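Local coordinates for protein pseudouridine synthase (Pyrococcus abyssi, PDB 2AUS) that probably converts particular uridines of RNA to pseudouridine, as the archaeal Cbf5 member of the TruB family, at residues 59-63 / 75-81; 99-103 / 246-250; 107-113 / 199-205; 115-119 / 165-169; 125-129 / 158-163. All coordinates share one frame; numbering follows the deposited sequence.

Interaction 1: 59-63 / 75-81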
# COMPACT_ATOMS: atom_id res chain seq x y z
N SER A 59 -5.63 -7.28 10.26
CA SER A 59 -5.92 -8.69 10.11
C SER A 59 -7.25 -8.88 9.40
O SER A 59 -7.39 -9.77 8.56
CB SER A 59 -5.95 -9.37 11.48
OG SER A 59 -4.64 -9.48 11.99
N HIS A 60 -8.21 -8.02 9.73
CA HIS A 60 -9.53 -8.07 9.11
C HIS A 60 -9.40 -7.91 7.61
O HIS A 60 -10.01 -8.65 6.84
CB HIS A 60 -10.41 -6.94 9.66
CG HIS A 60 -11.79 -6.92 9.07
ND1 HIS A 60 -12.79 -7.77 9.49
CD2 HIS A 60 -12.32 -6.17 8.08
CE1 HIS A 60 -13.89 -7.53 8.78
NE2 HIS A 60 -13.63 -6.57 7.92
N GLU A 61 -8.61 -6.93 7.18
CA GLU A 61 -8.41 -6.68 5.76
C GLU A 61 -7.75 -7.87 5.08
O GLU A 61 -8.10 -8.21 3.95
CB GLU A 61 -7.56 -5.42 5.56
CG GLU A 61 -8.17 -4.18 6.18
CD GLU A 61 -7.37 -2.92 5.91
OE1 GLU A 61 -6.16 -2.89 6.24
OE2 GLU A 61 -7.96 -1.97 5.35
N VAL A 62 -6.80 -8.50 5.77
CA VAL A 62 -6.10 -9.67 5.23
C VAL A 62 -7.10 -10.82 5.01
O VAL A 62 -7.06 -11.51 3.99
CB VAL A 62 -4.98 -10.13 6.18
CG1 VAL A 62 -4.42 -11.47 5.74
CG2 VAL A 62 -3.89 -9.09 6.21
N VAL A 63 -8.00 -11.01 5.97
CA VAL A 63 -9.00 -12.06 5.85
C VAL A 63 -9.92 -11.73 4.66
O VAL A 63 -10.29 -12.62 3.89
CB VAL A 63 -9.83 -12.19 7.13
CG1 VAL A 63 -10.95 -13.20 6.94
CG2 VAL A 63 -8.94 -12.63 8.28
N ALA A 75 -14.76 -16.62 6.51
CA ALA A 75 -13.39 -16.87 6.94
C ALA A 75 -13.19 -16.03 8.19
O ALA A 75 -13.88 -15.04 8.38
CB ALA A 75 -12.40 -16.46 5.86
N GLY A 76 -12.24 -16.43 9.03
CA GLY A 76 -11.98 -15.69 10.25
C GLY A 76 -10.58 -15.98 10.76
O GLY A 76 -10.05 -17.08 10.58
N HIS A 77 -9.96 -14.99 11.40
CA HIS A 77 -8.61 -15.18 11.91
C HIS A 77 -8.58 -15.47 13.40
O HIS A 77 -9.52 -15.14 14.13
CB HIS A 77 -7.75 -13.96 11.61
CG HIS A 77 -8.16 -12.73 12.36
ND1 HIS A 77 -9.20 -11.92 11.95
CD2 HIS A 77 -7.68 -12.18 13.50
CE1 HIS A 77 -9.34 -10.92 12.81
NE2 HIS A 77 -8.43 -11.05 13.75
N GLY A 78 -7.49 -16.08 13.83
CA GLY A 78 -7.31 -16.39 15.23
C GLY A 78 -6.16 -15.54 15.73
O GLY A 78 -5.09 -15.53 15.12
N GLY A 79 -6.37 -14.81 16.83
CA GLY A 79 -5.31 -13.98 17.38
C GLY A 79 -4.97 -12.80 16.50
O GLY A 79 -4.07 -12.88 15.65
N THR A 80 -5.67 -11.69 16.70
CA THR A 80 -5.44 -10.49 15.90
C THR A 80 -4.00 -10.00 15.98
O THR A 80 -3.42 -9.88 17.06
CB THR A 80 -6.34 -9.32 16.34
OG1 THR A 80 -7.72 -9.68 16.20
CG2 THR A 80 -6.07 -8.08 15.48
N LEU A 81 -3.41 -9.75 14.82
CA LEU A 81 -2.07 -9.21 14.75
C LEU A 81 -2.30 -7.78 14.34
O LEU A 81 -3.15 -7.51 13.48
CB LEU A 81 -1.23 -9.91 13.67
CG LEU A 81 -0.65 -11.28 14.01
CD1 LEU A 81 0.18 -11.78 12.84
CD2 LEU A 81 0.20 -11.16 15.26
O HOH W 1 -4.94 -5.62 12.67
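Helix 59-63 runs nearly antiparallel to strand 75-77, the two short axes 8.3 Å apart at an angle of 150°, with Ser59 set against Leu81 at one end and Val63 against Gly76 at the other. The chief meeting is between Ser59 and His77: Ser59 CB sits squarely over one face of the imidazole, 3.8 Å from the centroid of the His77 ring, a CH-pi contact. What turns the ring under the helix is its first torsion, which puts CG between backbone N and carbonyl carbon (chi1 67°). A hydrogen bond of 2.9 Å between His77 NE2 and Thr80 OG1 helps to hold that rotation. Ser59 OG donates to a lone pair of Leu81 O at 2.9 Å, and a water bridges that same oxygen to Ser59 N. One turn on, the two methyls of Val63 divide, CG1 to Ala75 CB (3.7 Å) and CG2 to His77 ND1 (3.7 Å). Gly79 to Leu81 form the start of the G-x-L-D-P motif, whose aspartate is catalytic in the TruB family. Around helix 59-69, Ser59 and Leu81 rest on Lys53 of strand 47-53, while Ser59 and His77 both touch Leu89 of strand 88-93.

Interaction 2: 99-103 / 246-250; sequences VVQAL and AVEHL
Leu250 reaches back over Ala102 where a 3-10 segment of the catalytic domain, 99-103, meets the linker that leads into the PUA domain. The linker makes a type I beta turn from Val247 to Leu250, closed by Leu250 N to Val247 O. The opposing segment is held in its tight coil by bonds such as Ala102 N to Val99 O, so both backbones serve their own turns and the contact between them is purely one of packing.

The side chain of Leu250 illustrates how one residue can fill such a junction. It leaves CB with CG anti to the carbonyl carbon (chi1 -63°), and CG comes to 4.1 Å from Ala102 CB. There the chain forks. Leu250 CD1 presses on the same methyl, Ala102 CB, at 3.4 Å, tighter than usual for two carbons, while the other branch, Leu250 CD2, comes within 3.8 Å of the carbonyl oxygen Ala102 O.

Beside this pair, Val247 CG1 adds a second methyl against Ala102 CB at 3.7 Å. Val99 crosses Val247 at about a right angle and lays both its methyls on Ala246 CB, each 3.9 Å away. Leu299 of strand 296-302, in the PUA domain, touches Ala102, Val247 and Leu250 together, and so carries the apolar seam from one domain into the next; Phe324 touches Val99. At the far end Leu103, whose chi1 of -92° is away from the usual staggered values, brings CD1 to 3.2 Å from the carbonyl oxygen Ala246 O.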
# COMPACT_ATOMS: atom_id res chain seq x y z
N VAL A 99 -13.37 -22.40 14.24
CA VAL A 99 -12.39 -23.26 14.91
C VAL A 99 -11.23 -22.44 15.51
O VAL A 99 -10.46 -22.94 16.34
CB VAL A 99 -11.81 -24.34 13.95
CG1 VAL A 99 -10.74 -23.75 13.04
CG2 VAL A 99 -11.27 -25.51 14.76
N VAL A 100 -11.10 -21.18 15.11
CA VAL A 100 -10.04 -20.33 15.66
C VAL A 100 -10.26 -20.10 17.16
O VAL A 100 -9.38 -19.61 17.85
CB VAL A 100 -9.94 -18.96 14.95
CG1 VAL A 100 -9.44 -19.15 13.54
CG2 VAL A 100 -11.28 -18.26 14.95
N GLN A 101 -11.45 -20.45 17.64
CA GLN A 101 -11.77 -20.30 19.05
C GLN A 101 -10.83 -21.22 19.85
O GLN A 101 -10.51 -20.95 21.01
CB GLN A 101 -13.23 -20.72 19.32
CG GLN A 101 -13.67 -20.57 20.78
CD GLN A 101 -14.89 -21.42 21.13
OE1 GLN A 101 -15.83 -21.53 20.35
NE2 GLN A 101 -14.87 -22.01 22.32
N ALA A 102 -10.39 -22.30 19.23
CA ALA A 102 -9.50 -23.24 19.89
C ALA A 102 -8.12 -22.64 20.10
O ALA A 102 -7.30 -23.19 20.83
CB ALA A 102 -9.39 -24.53 19.07
N LEU A 103 -7.88 -21.49 19.47
CA LEU A 103 -6.60 -20.81 19.57
C LEU A 103 -6.54 -19.70 20.60
O LEU A 103 -5.46 -19.17 20.87
CB LEU A 103 -6.21 -20.24 18.20
CG LEU A 103 -5.35 -21.08 17.25
CD1 LEU A 103 -5.54 -22.56 17.49
CD2 LEU A 103 -5.71 -20.70 15.83
N ALA A 246 -5.99 -26.94 14.00
CA ALA A 246 -6.24 -25.91 15.01
C ALA A 246 -6.52 -26.41 16.42
O ALA A 246 -6.42 -25.64 17.37
CB ALA A 246 -7.38 -25.00 14.56
N VAL A 247 -6.88 -27.68 16.57
CA VAL A 247 -7.16 -28.20 17.91
C VAL A 247 -6.10 -29.20 18.39
O VAL A 247 -6.30 -29.90 19.39
CB VAL A 247 -8.55 -28.90 17.98
CG1 VAL A 247 -9.64 -27.93 17.54
CG2 VAL A 247 -8.56 -30.15 17.12
N GLU A 248 -4.98 -29.24 17.69
CA GLU A 248 -3.89 -30.15 18.06
C GLU A 248 -3.39 -29.98 19.49
O GLU A 248 -2.94 -30.93 20.10
CB GLU A 248 -2.73 -29.99 17.08
CG GLU A 248 -2.76 -31.02 15.97
CD GLU A 248 -1.79 -30.71 14.85
OE1 GLU A 248 -0.66 -30.26 15.14
OE2 GLU A 248 -2.17 -30.92 13.67
N HIS A 249 -3.45 -28.76 20.02
CA HIS A 249 -2.99 -28.54 21.38
C HIS A 249 -4.10 -28.64 22.42
O HIS A 249 -3.88 -28.39 23.60
CB HIS A 249 -2.30 -27.16 21.49
CG HIS A 249 -0.97 -27.10 20.82
ND1 HIS A 249 -0.24 -25.94 20.70
CD2 HIS A 249 -0.21 -28.07 20.24
CE1 HIS A 249 0.90 -26.19 20.09
NE2 HIS A 249 0.95 -27.48 19.80
N LEU A 250 -5.30 -29.03 21.99
CA LEU A 250 -6.41 -29.15 22.92
C LEU A 250 -6.64 -30.57 23.40
O LEU A 250 -6.33 -31.53 22.70
CB LEU A 250 -7.72 -28.67 22.30
CG LEU A 250 -7.91 -27.22 21.86
CD1 LEU A 250 -9.35 -27.04 21.42
CD2 LEU A 250 -7.56 -26.28 23.00

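Interaction 3: 107-113 / 199-205; sequences GKEYVAL and ELRRTRS
Tyr110 lies beside Arg202, both side chains pointing the same way, the phenol ring and guanidinium turned 62° apart. Tyr110 CE1 runs along the arginine stem, 3.7 Å from Arg202 CB, and Leu200 CD2 comes obliquely to the ring, 3.5 Å from Tyr110 CD1. An alanine at Tyr110 is likely to open a gap between Leu200 and the stem of Arg202, leaving that stem without its flanking ring. The opposite face of the sheet is tighter still: Val111 CG2 and Thr203 CG2 stand only 3.4 Å apart, and Thr203 OG1 donates to the anti side of Glu109 OE1 at 2.6 Å, while Glu109 OE2 is taken by Tyr157.

These residues belong to an antiparallel pair, strands 108-116 and 195-205, interrupted by a classic beta bulge in which Thr203 and Arg204 both face Glu109. Thr203 N gives Glu109 O a bond of 2.8 Å, Arg204 N a weak one. The face carrying Val111, Arg201 and Thr203 is covered by the chain of another protein in the assembly.

The ends are looser. Glu199 N to Leu113 O is a weak 3.5 Å bond, although Leu113 N to Glu199 O is sound. Near partly exposed Lys108, CE lies over one face of the guanidinium, 3.9 Å from Arg202 NH2. That NH2 forms a salt bridge to a bound phosphate, probably from the crystallisation liquor, which Lys108 also approaches, while Arg202 NH1 is held by Val88 O.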
# COMPACT_ATOMS: atom_id res chain seq x y z
N GLY A 107 -0.58 -20.61 23.27
CA GLY A 107 0.58 -19.79 23.58
C GLY A 107 1.12 -19.18 22.30
O GLY A 107 0.80 -19.65 21.21
N LYS A 108 1.92 -18.12 22.41
CA LYS A 108 2.46 -17.49 21.21
C LYS A 108 3.93 -17.15 21.31
O LYS A 108 4.46 -16.90 22.40
CB LYS A 108 1.65 -16.25 20.87
CG LYS A 108 0.25 -16.61 20.42
CD LYS A 108 -0.70 -15.46 20.48
CE LYS A 108 -2.10 -15.92 20.11
NZ LYS A 108 -2.53 -17.04 20.97
N GLU A 109 4.59 -17.15 20.17
CA GLU A 109 6.00 -16.80 20.11
C GLU A 109 6.16 -15.66 19.12
O GLU A 109 5.50 -15.62 18.07
CB GLU A 109 6.84 -18.00 19.65
CG GLU A 109 8.34 -17.73 19.72
CD GLU A 109 9.16 -18.83 19.07
OE1 GLU A 109 9.05 -19.01 17.83
OE2 GLU A 109 9.91 -19.53 19.80
N TYR A 110 7.03 -14.73 19.46
CA TYR A 110 7.27 -13.58 18.61
C TYR A 110 8.76 -13.33 18.51
O TYR A 110 9.55 -13.82 19.31
CB TYR A 110 6.64 -12.33 19.22
CG TYR A 110 5.14 -12.34 19.34
CD1 TYR A 110 4.34 -11.78 18.35
CD2 TYR A 110 4.52 -12.86 20.48
CE1 TYR A 110 2.96 -11.73 18.49
CE2 TYR A 110 3.13 -12.82 20.62
CZ TYR A 110 2.36 -12.25 19.62
OH TYR A 110 0.99 -12.20 19.75
N VAL A 111 9.13 -12.56 17.49
CA VAL A 111 10.51 -12.14 17.33
C VAL A 111 10.31 -10.63 17.31
O VAL A 111 9.50 -10.12 16.54
CB VAL A 111 11.13 -12.63 16.02
CG1 VAL A 111 12.45 -11.90 15.77
CG2 VAL A 111 11.40 -14.12 16.12
N ALA A 112 11.03 -9.93 18.17
CA ALA A 112 10.85 -8.49 18.25
C ALA A 112 12.13 -7.70 18.30
O ALA A 112 13.15 -8.16 18.82
CB ALA A 112 10.00 -8.15 19.48
N LEU A 113 12.06 -6.51 17.74
CA LEU A 113 13.18 -5.60 17.72
C LEU A 113 12.87 -4.47 18.70
O LEU A 113 11.95 -3.68 18.49
CB LEU A 113 13.38 -5.04 16.31
CG LEU A 113 14.46 -3.95 16.22
CD1 LEU A 113 15.77 -4.49 16.78
CD2 LEU A 113 14.64 -3.53 14.76
N GLU A 199 9.76 -3.20 15.82
CA GLU A 199 9.18 -4.15 14.88
C GLU A 199 8.78 -5.42 15.61
O GLU A 199 9.43 -5.82 16.57
CB GLU A 199 10.21 -4.47 13.78
CG GLU A 199 9.60 -5.06 12.53
CD GLU A 199 10.65 -5.42 11.50
OE1 GLU A 199 11.59 -4.62 11.29
OE2 GLU A 199 10.54 -6.51 10.88
N LEU A 200 7.72 -6.05 15.13
CA LEU A 200 7.22 -7.27 15.75
C LEU A 200 6.76 -8.27 14.69
O LEU A 200 6.11 -7.91 13.73
CB LEU A 200 6.03 -6.92 16.65
CG LEU A 200 5.73 -7.78 17.88
CD1 LEU A 200 4.23 -7.98 17.97
CD2 LEU A 200 6.47 -9.11 17.82
N ARG A 201 7.11 -9.54 14.89
CA ARG A 201 6.71 -10.60 13.97
C ARG A 201 6.31 -11.83 14.78
O ARG A 201 7.08 -12.30 15.61
CB ARG A 201 7.87 -10.96 13.04
CG ARG A 201 7.55 -12.12 12.08
CD ARG A 201 8.73 -12.44 11.17
NE ARG A 201 8.52 -13.68 10.42
CZ ARG A 201 7.64 -13.81 9.42
NH1 ARG A 201 6.89 -12.79 9.05
NH2 ARG A 201 7.52 -14.98 8.79
N ARG A 202 5.10 -12.33 14.56
CA ARG A 202 4.66 -13.51 15.28
C ARG A 202 5.22 -14.72 14.55
O ARG A 202 5.05 -14.88 13.34
CB ARG A 202 3.13 -13.59 15.31
CG ARG A 202 2.61 -14.81 16.06
CD ARG A 202 1.15 -15.06 15.75
NE ARG A 202 0.28 -14.25 16.58
CZ ARG A 202 -1.02 -14.09 16.39
NH1 ARG A 202 -1.63 -14.68 15.37
NH2 ARG A 202 -1.70 -13.34 17.24
N THR A 203 5.91 -15.58 15.29
CA THR A 203 6.52 -16.76 14.70
C THR A 203 5.79 -18.03 15.10
O THR A 203 6.12 -19.10 14.62
CB THR A 203 7.99 -16.89 15.13
OG1 THR A 203 8.07 -16.96 16.56
CG2 THR A 203 8.79 -15.70 14.62
N ARG A 204 4.80 -17.90 15.98
CA ARG A 204 4.06 -19.06 16.42
C ARG A 204 2.77 -18.72 17.16
O ARG A 204 2.72 -17.79 17.96
CB ARG A 204 4.96 -19.92 17.32
CG ARG A 204 4.32 -21.18 17.85
CD ARG A 204 5.40 -22.10 18.41
NE ARG A 204 4.84 -23.33 18.96
CZ ARG A 204 4.10 -24.20 18.27
NH1 ARG A 204 3.80 -23.96 17.00
NH2 ARG A 204 3.64 -25.29 18.86
N SER A 205 1.73 -19.48 16.86
CA SER A 205 0.44 -19.31 17.53
C SER A 205 -0.13 -20.70 17.69
O SER A 205 -0.62 -21.30 16.73
CB SER A 205 -0.52 -18.46 16.71
OG SER A 205 -1.77 -18.41 17.38

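Interaction 4: 115-119 / 165-169; sequences HLHGD and GRDVL
Arg166 lies across the end of strand 108-116 and carries the largest share of the contact, followed by His115 and Leu116. Its backbone starts the join: Leu116 N donates to Arg166 O at 2.7 Å. This is where the hairpin formed by strands 152-164 and 167-174 turns, next to the strand bearing His115, and the sheet is antiparallel here, His115 and Asp167 being a non-hydrogen-bonded pair.

From there the side chain of Arg166 stretches out, extended from CG to NE, and passes across the Leu116 carbonyl, with Arg166 CD 3.2 Å from Leu116 O. At its end the guanidinium lies flat over the glycine, CZ 3.6 Å from Gly118 CA. Arg166 NE makes a nearly straight salt bridge of 2.8 Å to Asp119 OD1; the oxygen lies in the guanidinium plane, yet the donor approaches from above the carboxylate, 55° out of its plane. A leucine at Arg166 would probably leave the Asp119 carboxylate without its charged mate and uncover the backbone at Gly118.

His115 holds the other flank. With CG anti to the backbone N (chi1 -176°), its ring swings over the neighbouring strand, where CE1 comes to 3.8 Å from Arg166 CB and ND1 donates to Asp167 OD1 at 3.0 Å. Leu116, on the opposite side of the strand, turns to Val168 and to Ile125 of helix 122-131.

The second oxygen of Asp167 forms a salt bridge with a basic side chain of the chain of another protein. One carboxylate therefore serves two partners, and its bond to His115 keeps a proton on ND1 and fixes the ring's orientation, whether or not the imidazole is charged.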
# COMPACT_ATOMS: atom_id res chain seq x y z
N HIS A 115 14.09 -1.04 20.66
CA HIS A 115 15.02 0.06 20.55
C HIS A 115 15.10 0.81 21.88
O HIS A 115 14.11 1.40 22.32
CB HIS A 115 14.59 1.03 19.45
CG HIS A 115 15.56 2.15 19.23
ND1 HIS A 115 16.84 1.94 18.77
CD2 HIS A 115 15.45 3.48 19.47
CE1 HIS A 115 17.48 3.09 18.73
NE2 HIS A 115 16.66 4.04 19.15
N LEU A 116 16.27 0.78 22.52
CA LEU A 116 16.45 1.47 23.80
C LEU A 116 16.66 2.96 23.55
O LEU A 116 17.32 3.35 22.59
CB LEU A 116 17.65 0.89 24.54
CG LEU A 116 17.47 -0.58 24.91
CD1 LEU A 116 18.71 -1.10 25.60
CD2 LEU A 116 16.24 -0.73 25.80
N HIS A 117 16.09 3.78 24.42
CA HIS A 117 16.20 5.23 24.29
C HIS A 117 17.45 5.80 24.95
O HIS A 117 17.66 7.01 24.98
CB HIS A 117 14.94 5.90 24.85
CG HIS A 117 13.70 5.58 24.07
ND1 HIS A 117 13.55 5.93 22.75
CD2 HIS A 117 12.56 4.94 24.43
CE1 HIS A 117 12.37 5.52 22.32
NE2 HIS A 117 11.75 4.91 23.32
N GLY A 118 18.29 4.91 25.47
CA GLY A 118 19.52 5.32 26.12
C GLY A 118 20.50 4.17 26.12
O GLY A 118 20.09 3.01 26.08
N ASP A 119 21.79 4.48 26.16
CA ASP A 119 22.82 3.44 26.15
C ASP A 119 22.81 2.60 27.42
O ASP A 119 22.76 3.12 28.53
CB ASP A 119 24.20 4.06 25.95
CG ASP A 119 24.25 4.97 24.74
OD1 ASP A 119 23.78 4.55 23.66
OD2 ASP A 119 24.77 6.10 24.86
N GLY A 165 24.23 -2.10 20.23
CA GLY A 165 24.03 -0.80 20.84
C GLY A 165 22.67 -0.67 21.51
O GLY A 165 22.40 -1.30 22.53
N ARG A 166 21.80 0.14 20.92
CA ARG A 166 20.48 0.35 21.46
C ARG A 166 19.43 -0.58 20.88
O ARG A 166 18.28 -0.57 21.31
CB ARG A 166 20.05 1.79 21.23
CG ARG A 166 20.96 2.80 21.90
CD ARG A 166 20.31 4.15 21.99
NE ARG A 166 21.15 5.08 22.71
CZ ARG A 166 20.81 6.34 22.97
NH1 ARG A 166 19.64 6.80 22.55
NH2 ARG A 166 21.65 7.13 23.63
N ASP A 167 19.83 -1.39 19.91
CA ASP A 167 18.90 -2.32 19.27
C ASP A 167 19.04 -3.73 19.81
O ASP A 167 20.13 -4.30 19.83
CB ASP A 167 19.10 -2.30 17.76
CG ASP A 167 18.70 -0.97 17.13
OD1 ASP A 167 17.52 -0.58 17.24
OD2 ASP A 167 19.59 -0.30 16.54
N VAL A 168 17.92 -4.28 20.24
CA VAL A 168 17.90 -5.62 20.80
C VAL A 168 16.89 -6.47 20.04
O VAL A 168 15.70 -6.18 20.04
CB VAL A 168 17.52 -5.60 22.30
CG1 VAL A 168 17.56 -7.01 22.88
CG2 VAL A 168 18.47 -4.68 23.06
N LEU A 169 17.39 -7.51 19.39
CA LEU A 169 16.56 -8.43 18.63
C LEU A 169 16.38 -9.67 19.51
O LEU A 169 17.36 -10.34 19.85
CB LEU A 169 17.24 -8.80 17.31
CG LEU A 169 16.55 -9.85 16.44
CD1 LEU A 169 15.25 -9.31 15.88
CD2 LEU A 169 17.48 -10.26 15.29

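Interaction 5: 125-129 / 158-163; sequences IRAVM and IEILEI
Met129 reaches Ile158 because its chain, straight at chi2, bends at the last torsion (chi3 72°); the two side chains cross at about a right angle, with Met129 CE 3.6 Å from Ile158 CG2. The sulfur, one atom back, lies against the next isoleucine along the strand on this side, Met129 SD to Ile160 CD1 at 3.8 Å. Arg126 starts with CG anti to its carbonyl carbon (chi1 -80°) and runs extended to NE, which carries it along the strand past two isoleucines: Arg126 CG rests 3.7 Å from Ile160 CD1. Farther out, Ile163 CD1 and Ile160 CG2 lie over one face of the guanidinium, and Arg126 NH1 is 3.3 Å from Ile163 CD1. The charge itself is paired outside the contact, with Glu122 on the same helix.

Here helix 122-131 packs on one face of an antiparallel sheet, running nearly antiparallel to strand 158-163, the short axes 9.5 Å apart. Strict alternation along a strand would send Ile160 and Ile163 to opposite faces. A classic beta bulge, in which Leu161 and Glu162 both face Leu169, lets the two isoleucines point at the helix together. Ile125 uses this by sliding past Ile163, Ile125 CD1 to Ile163 CG2 at 4.1 Å. Met129 also touches Met114, Val168 and Phe170 on adjoining strands. On the other side of strand 158-163, Leu161 and Glu162 meet the chain of another protein, whose backbone bonds to Glu162 OE1.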
# COMPACT_ATOMS: atom_id res chain seq x y z
N ILE A 125 21.63 -5.51 29.84
CA ILE A 125 20.46 -5.85 29.02
C ILE A 125 20.13 -7.33 29.16
O ILE A 125 18.97 -7.69 29.37
CB ILE A 125 20.69 -5.54 27.53
CG1 ILE A 125 21.03 -4.07 27.33
CG2 ILE A 125 19.43 -5.89 26.73
CD1 ILE A 125 21.31 -3.68 25.89
N ARG A 126 21.14 -8.18 29.03
CA ARG A 126 20.93 -9.62 29.13
C ARG A 126 20.43 -10.08 30.49
O ARG A 126 19.62 -11.00 30.58
CB ARG A 126 22.22 -10.38 28.80
CG ARG A 126 22.49 -10.51 27.31
CD ARG A 126 23.33 -11.75 27.02
NE ARG A 126 23.29 -12.11 25.60
CZ ARG A 126 23.85 -11.40 24.63
NH1 ARG A 126 24.49 -10.28 24.92
NH2 ARG A 126 23.75 -11.80 23.37
N ALA A 127 20.91 -9.43 31.55
CA ALA A 127 20.49 -9.80 32.90
C ALA A 127 19.05 -9.39 33.18
O ALA A 127 18.28 -10.17 33.74
CB ALA A 127 21.42 -9.16 33.93
N VAL A 128 18.69 -8.18 32.77
CA VAL A 128 17.35 -7.66 32.99
C VAL A 128 16.30 -8.40 32.17
O VAL A 128 15.18 -8.64 32.64
CB VAL A 128 17.27 -6.17 32.64
CG1 VAL A 128 15.83 -5.69 32.72
CG2 VAL A 128 18.14 -5.38 33.61
N MET A 129 16.64 -8.76 30.94
CA MET A 129 15.69 -9.47 30.09
C MET A 129 15.62 -10.93 30.49
O MET A 129 14.81 -11.69 29.96
CB MET A 129 16.09 -9.33 28.62
CG MET A 129 15.81 -7.96 28.06
SD MET A 129 16.23 -7.83 26.33
CE MET A 129 14.91 -8.81 25.58
N ILE A 158 12.64 -15.69 26.98
CA ILE A 158 13.11 -14.52 26.26
C ILE A 158 14.52 -14.88 25.83
O ILE A 158 15.43 -14.96 26.65
CB ILE A 158 13.17 -13.27 27.16
CG1 ILE A 158 11.76 -12.81 27.50
CG2 ILE A 158 13.93 -12.17 26.45
CD1 ILE A 158 11.72 -11.57 28.37
N GLU A 159 14.69 -15.10 24.53
CA GLU A 159 15.97 -15.45 23.96
C GLU A 159 16.52 -14.29 23.13
O GLU A 159 15.98 -13.96 22.08
CB GLU A 159 15.82 -16.69 23.09
CG GLU A 159 16.95 -16.91 22.10
CD GLU A 159 16.61 -17.97 21.06
OE1 GLU A 159 15.53 -17.87 20.44
OE2 GLU A 159 17.43 -18.90 20.87
N ILE A 160 17.58 -13.66 23.63
CA ILE A 160 18.19 -12.54 22.91
C ILE A 160 18.99 -13.08 21.74
O ILE A 160 19.93 -13.86 21.91
CB ILE A 160 19.12 -11.74 23.84
CG1 ILE A 160 18.29 -11.08 24.94
CG2 ILE A 160 19.87 -10.69 23.03
CD1 ILE A 160 19.10 -10.29 25.94
N LEU A 161 18.60 -12.68 20.54
CA LEU A 161 19.27 -13.11 19.33
C LEU A 161 20.50 -12.24 19.09
O LEU A 161 21.62 -12.75 19.01
CB LEU A 161 18.32 -13.02 18.13
CG LEU A 161 17.08 -13.92 18.18
CD1 LEU A 161 16.23 -13.70 16.94
CD2 LEU A 161 17.49 -15.39 18.28
N GLU A 162 20.29 -10.94 18.99
CA GLU A 162 21.40 -10.02 18.77
C GLU A 162 21.23 -8.70 19.51
O GLU A 162 20.12 -8.23 19.74
CB GLU A 162 21.56 -9.72 17.28
CG GLU A 162 21.74 -10.95 16.40
CD GLU A 162 22.00 -10.58 14.95
OE1 GLU A 162 21.63 -9.46 14.55
OE2 GLU A 162 22.57 -11.42 14.21
N ILE A 163 22.37 -8.11 19.87
CA ILE A 163 22.38 -6.82 20.55
C ILE A 163 23.37 -5.92 19.85
O ILE A 163 24.56 -6.23 19.79
CB ILE A 163 22.82 -6.94 22.02
CG1 ILE A 163 21.81 -7.77 22.82
CG2 ILE A 163 22.97 -5.55 22.62
CD1 ILE A 163 22.19 -7.98 24.27

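Interaction 1 comes first along the chain; interaction 2 then closes a long loop holding interaction 3, within which interaction 4 is nested and, inside that, interaction 5. Interactions 3, 4 and 5 share one antiparallel sheet, with strand 108-116 common to 3 and 4, and strands 152-164 and 167-174 linking 4 to 5, whose centres are about 11 Å apart. Interactions 1 and 2, their centres about 15 Å apart, touch through Gly78 and Val100; interaction 2, at the PUA junction, lies closest to the centre of the chain. Arg202 NH2 makes a probable, weak hydrogen bond to Gly79 O, linking the sheet of interaction 3 to the probably catalytic loop of interaction 1.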